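Local coordinates for protein ethylbenzene dehydrogenase alpha-subunit (Aromatoleum aromaticum, PDB 2IVF) that binds a molybdenum atom, an iron/sulfur cluster and the ligands MGD and MD1 as the alpha-subunit of a molybdopterin oxidoreductase, at residues F232-M237 and K803-H808; F814-D819 and G947-F952. All blocks are in the same frame, centred on the assembly; numbering follows the deposited sequence.

Contact 1: residues F232-M237 and K803-H808; sequences FGKMHM and KVFPTH
Phe805 lays its ring beside that of Phe232, the two side chains pointing the same way, with Phe805 CE2 3.6 Å from Phe232 CD1. The planes are 29° from parallel but slid well apart, and the centroids are 5.9 Å from each other, so the pair touches through neighbouring ring atoms with little overlap. Phe805 CB points toward 232-237 and CG lies beside its own backbone N (chi1 -72°); CD2 of that ring meets CE of Lys234, whose chain crosses it at about a right angle. Pro806 follows, pressing its ring against the backbone where the helix ends: Pro806 CD is 3.2 Å from Phe232 O, while Lys234 CD passes across the proline ring. The proline carbonyl receives a CA-H...O contact, Gly233 CA to Pro806 O at 3.5 Å, a close approach of backbone to backbone made possible by a residue without a side chain. Gly233 has positive phi as the chain leaves the helical path. Thr807 completes the run with its methyl, CG2 lying 3.5 Å from Gly233 N, while OG1 hydrogen-bonds to Arg811 O. The interface is therefore mainly van der Waals packing, but several of its polar groups have partners nearby: Arg953 NH2 binds both Gly233 O and Pro806 O, and Lys234 NZ reaches Ala781 O, His798 NE2 and Glu527. The contact thus joins the end of helix 226-232 to the loop after helix 796-800, with helix 526-540 packed on Pro806 through Glu527, Met528 and Ile531.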
# COMPACT_ATOMS: atom_id res chain seq x y z
N PHE A 232 2.55 -19.43 25.40
CA PHE A 232 2.43 -18.48 26.49
C PHE A 232 1.01 -18.40 27.10
O PHE A 232 0.82 -17.77 28.16
CB PHE A 232 2.81 -17.10 25.98
CG PHE A 232 4.15 -17.05 25.30
CD1 PHE A 232 5.32 -17.27 26.01
CD2 PHE A 232 4.25 -16.73 23.94
CE1 PHE A 232 6.55 -17.18 25.40
CE2 PHE A 232 5.50 -16.63 23.32
CZ PHE A 232 6.63 -16.86 24.06
N GLY A 233 0.04 -19.00 26.43
CA GLY A 233 -1.35 -18.95 26.92
C GLY A 233 -1.98 -17.64 26.51
O GLY A 233 -3.08 -17.37 26.91
N LYS A 234 -1.30 -16.81 25.71
CA LYS A 234 -1.91 -15.57 25.22
C LYS A 234 -1.18 -15.04 24.02
O LYS A 234 -0.05 -15.42 23.75
CB LYS A 234 -1.98 -14.49 26.32
CG LYS A 234 -0.63 -13.84 26.66
CD LYS A 234 0.22 -14.71 27.54
CE LYS A 234 1.43 -13.95 28.11
NZ LYS A 234 1.06 -12.83 29.05
N MET A 235 -1.83 -14.14 23.29
CA MET A 235 -1.24 -13.60 22.09
C MET A 235 -1.32 -12.11 22.00
O MET A 235 -0.73 -11.54 21.12
CB MET A 235 -1.84 -14.25 20.83
CG MET A 235 -3.25 -13.90 20.53
SD MET A 235 -3.88 -14.75 19.02
CE MET A 235 -4.43 -16.28 19.75
N HIS A 236 -2.05 -11.47 22.90
CA HIS A 236 -2.27 -10.06 22.80
C HIS A 236 -1.12 -9.30 23.44
O HIS A 236 -1.28 -8.63 24.45
CB HIS A 236 -3.61 -9.70 23.40
CG HIS A 236 -4.72 -9.93 22.44
ND1 HIS A 236 -4.72 -9.40 21.18
CD2 HIS A 236 -5.85 -10.67 22.55
CE1 HIS A 236 -5.81 -9.79 20.54
NE2 HIS A 236 -6.52 -10.56 21.35
N MET A 237 0.05 -9.43 22.82
CA MET A 237 1.29 -8.81 23.31
C MET A 237 1.79 -8.02 22.15
O MET A 237 1.57 -8.41 21.01
CB MET A 237 2.30 -9.86 23.69
CG MET A 237 1.77 -10.88 24.72
SD MET A 237 3.03 -12.13 25.00
CE MET A 237 2.81 -13.14 23.54
N LYS A 803 6.16 -13.35 37.06
CA LYS A 803 4.75 -13.67 36.94
C LYS A 803 4.54 -14.92 36.06
O LYS A 803 5.08 -15.03 34.95
CB LYS A 803 3.96 -12.47 36.39
CG LYS A 803 2.46 -12.59 36.58
CD LYS A 803 1.67 -11.46 35.88
CE LYS A 803 0.17 -11.54 36.14
NZ LYS A 803 -0.55 -10.28 35.75
N VAL A 804 3.72 -15.82 36.58
CA VAL A 804 3.38 -17.06 35.89
C VAL A 804 2.63 -16.79 34.58
O VAL A 804 2.05 -15.70 34.39
CB VAL A 804 2.56 -18.05 36.81
CG1 VAL A 804 3.42 -18.52 38.01
CG2 VAL A 804 1.25 -17.42 37.32
N PHE A 805 2.65 -17.79 33.70
CA PHE A 805 1.96 -17.71 32.44
C PHE A 805 0.65 -18.45 32.56
O PHE A 805 0.57 -19.43 33.31
CB PHE A 805 2.77 -18.39 31.35
CG PHE A 805 3.97 -17.64 30.95
CD1 PHE A 805 5.15 -17.74 31.67
CD2 PHE A 805 3.93 -16.83 29.84
CE1 PHE A 805 6.29 -17.05 31.26
CE2 PHE A 805 5.04 -16.13 29.43
CZ PHE A 805 6.22 -16.25 30.14
N PRO A 806 -0.38 -17.99 31.83
CA PRO A 806 -1.65 -18.70 31.92
C PRO A 806 -1.69 -19.98 31.06
O PRO A 806 -2.46 -20.08 30.08
CB PRO A 806 -2.64 -17.64 31.46
CG PRO A 806 -1.88 -16.89 30.39
CD PRO A 806 -0.48 -16.79 30.96
N THR A 807 -0.86 -20.95 31.44
CA THR A 807 -0.71 -22.19 30.70
C THR A 807 -0.86 -23.38 31.68
O THR A 807 -0.77 -23.21 32.88
CB THR A 807 0.69 -22.32 30.03
OG1 THR A 807 1.72 -22.26 31.02
CG2 THR A 807 0.94 -21.30 28.97
N HIS A 808 -1.10 -24.57 31.13
CA HIS A 808 -1.06 -25.84 31.85
C HIS A 808 0.07 -25.93 32.90
O HIS A 808 -0.18 -26.25 34.08
CB HIS A 808 -0.89 -26.95 30.82
CG HIS A 808 -1.14 -28.33 31.36
ND1 HIS A 808 -2.37 -28.74 31.83
CD2 HIS A 808 -0.31 -29.40 31.49
CE1 HIS A 808 -2.29 -30.00 32.23
NE2 HIS A 808 -1.05 -30.43 32.02

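Contact 2: residues F814-D819 and G947-F952; sequences FYLDHD and GGYEQF
His818 turns its CG anti to the backbone N (chi1 -176°), extending the side chain toward 947-952, whereas Asp817 CB points away from that segment and its chi1 of 76° puts CG where OD1 can meet Tyr949 OH. The imidazole NE2 of His818 donates to Gly947 O at 2.6 Å; the oxygen lies in the ring plane and is met almost head-on, although the bond is bent at the hydrogen (132°). Nearer the backbone, His818 CB rests over one face of Tyr949, offset toward its rim, and the imidazole edge is directed to that face in an offset edge-to-face pair. At the far end of the tyrosine, OH donates to Asp817 OD1, in plane at the ring's edge; the modelled separation of 2.4 Å is very short, so its exact length is doubtful. Asp817 OD2 is held separately by Phe342 N. Leu816 adds apolar contacts: CD1 meets the edge of Phe952 at CZ (3.9 Å), and CD2 lies 3.7 Å from Gln951 NE2, which bonds to His230 O while OE1 takes His808 N. Within a type I turn from Tyr949 to Phe952, closed by Phe952 N to Tyr949 O, Tyr949 CD2 lies over the centre of the Phe952 ring. His818, Tyr949 and Phe952 form an aromatic cluster at the start of helix 819-824, where His818 is the side-chain N-cap, and it fastens that helix to the loop between strands 915-917 and 969-975.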
# COMPACT_ATOMS: atom_id res chain seq x y z
N PHE A 814 6.74 -25.32 25.84
CA PHE A 814 7.08 -25.94 24.57
C PHE A 814 6.66 -27.37 24.39
O PHE A 814 6.61 -27.82 23.25
CB PHE A 814 8.55 -25.77 24.33
CG PHE A 814 8.92 -24.34 24.28
CD1 PHE A 814 8.70 -23.62 23.13
CD2 PHE A 814 9.34 -23.68 25.40
CE1 PHE A 814 8.93 -22.28 23.07
CE2 PHE A 814 9.58 -22.34 25.35
CZ PHE A 814 9.39 -21.64 24.17
N TYR A 815 6.35 -28.05 25.49
CA TYR A 815 5.85 -29.42 25.44
C TYR A 815 4.33 -29.46 25.68
O TYR A 815 3.87 -29.17 26.78
CB TYR A 815 6.63 -30.28 26.41
CG TYR A 815 6.38 -31.76 26.29
CD1 TYR A 815 6.70 -32.45 25.13
CD2 TYR A 815 5.86 -32.48 27.34
CE1 TYR A 815 6.45 -33.83 25.02
CE2 TYR A 815 5.63 -33.83 27.23
CZ TYR A 815 5.93 -34.51 26.08
OH TYR A 815 5.71 -35.88 26.00
N LEU A 816 3.56 -29.81 24.65
CA LEU A 816 2.09 -29.92 24.79
C LEU A 816 1.75 -31.39 24.86
O LEU A 816 1.78 -32.09 23.86
CB LEU A 816 1.35 -29.23 23.65
CG LEU A 816 1.79 -27.77 23.45
CD1 LEU A 816 1.20 -27.17 22.15
CD2 LEU A 816 1.39 -26.90 24.63
N ASP A 817 1.47 -31.84 26.07
CA ASP A 817 1.34 -33.29 26.34
C ASP A 817 -0.09 -33.82 26.25
O ASP A 817 -0.40 -34.88 26.76
CB ASP A 817 2.05 -33.67 27.63
CG ASP A 817 1.28 -33.28 28.89
OD1 ASP A 817 0.49 -32.29 28.86
OD2 ASP A 817 1.45 -33.97 29.91
N HIS A 818 -0.93 -33.06 25.57
CA HIS A 818 -2.31 -33.40 25.24
C HIS A 818 -2.26 -34.54 24.23
O HIS A 818 -1.46 -34.52 23.30
CB HIS A 818 -2.94 -32.13 24.64
CG HIS A 818 -4.40 -32.23 24.32
ND1 HIS A 818 -4.89 -32.99 23.28
CD2 HIS A 818 -5.47 -31.62 24.88
CE1 HIS A 818 -6.21 -32.88 23.24
NE2 HIS A 818 -6.59 -32.05 24.21
N ASP A 819 -3.15 -35.51 24.41
CA ASP A 819 -3.20 -36.73 23.56
C ASP A 819 -3.18 -36.47 22.07
O ASP A 819 -2.46 -37.15 21.34
CB ASP A 819 -4.43 -37.56 23.92
CG ASP A 819 -4.33 -38.18 25.30
OD1 ASP A 819 -3.20 -38.32 25.83
OD2 ASP A 819 -5.39 -38.57 25.86
N GLY A 947 -9.57 -29.30 23.12
CA GLY A 947 -9.83 -28.68 24.40
C GLY A 947 -9.19 -29.53 25.49
O GLY A 947 -8.25 -30.28 25.23
N GLY A 948 -9.68 -29.38 26.71
CA GLY A 948 -9.18 -30.17 27.84
C GLY A 948 -7.74 -29.85 28.15
O GLY A 948 -6.97 -30.73 28.54
N TYR A 949 -7.35 -28.59 27.94
CA TYR A 949 -6.01 -28.14 28.26
C TYR A 949 -6.07 -26.64 28.47
O TYR A 949 -6.66 -25.91 27.67
CB TYR A 949 -5.08 -28.42 27.09
CG TYR A 949 -3.66 -28.79 27.41
CD1 TYR A 949 -3.39 -29.95 28.10
CD2 TYR A 949 -2.59 -28.00 26.96
CE1 TYR A 949 -2.13 -30.32 28.37
CE2 TYR A 949 -1.29 -28.38 27.22
CZ TYR A 949 -1.08 -29.54 27.94
OH TYR A 949 0.16 -29.97 28.22
N GLU A 950 -5.42 -26.16 29.50
CA GLU A 950 -5.55 -24.75 29.87
C GLU A 950 -5.49 -23.80 28.69
O GLU A 950 -6.39 -22.96 28.50
CB GLU A 950 -4.47 -24.39 30.88
CG GLU A 950 -4.72 -23.03 31.45
CD GLU A 950 -4.42 -22.90 32.91
OE1 GLU A 950 -4.20 -23.93 33.61
OE2 GLU A 950 -4.42 -21.74 33.36
N GLN A 951 -4.43 -23.90 27.91
CA GLN A 951 -4.22 -22.92 26.84
C GLN A 951 -4.91 -23.26 25.52
O GLN A 951 -4.78 -22.55 24.55
CB GLN A 951 -2.74 -22.69 26.59
CG GLN A 951 -1.92 -23.92 26.18
CD GLN A 951 -1.08 -24.39 27.32
OE1 GLN A 951 -1.62 -24.70 28.39
NE2 GLN A 951 0.24 -24.43 27.14
N PHE A 952 -5.61 -24.38 25.49
CA PHE A 952 -6.43 -24.77 24.34
C PHE A 952 -7.85 -24.29 24.61
O PHE A 952 -8.59 -24.92 25.38
CB PHE A 952 -6.38 -26.28 24.12
CG PHE A 952 -5.00 -26.81 23.73
CD1 PHE A 952 -3.94 -25.98 23.42
CD2 PHE A 952 -4.80 -28.18 23.65
CE1 PHE A 952 -2.70 -26.50 23.08
CE2 PHE A 952 -3.56 -28.72 23.31
CZ PHE A 952 -2.52 -27.88 23.03

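The two contacts come in series along the chain: contact 1 closes at 808 and contact 2 opens at 814, and segments 803-808 and 814-819 share the stretch between helices 796-800 and 819-824. Their centres are 13 Å apart, on the same side of the chain's centre, and they touch directly, with His808 N probably hydrogen-bonded to Gln951 OE1 (2.8 Å). Helix 226-232 serves both: it ends in contact 1, and its His230 meets Leu816 and accepts a bond from Gln951 NE2 of contact 2. One loop thus links a helix of the molybdopterin oxidoreductase family region to the loop leading into strand 969-975, joining parts of the sequence far apart.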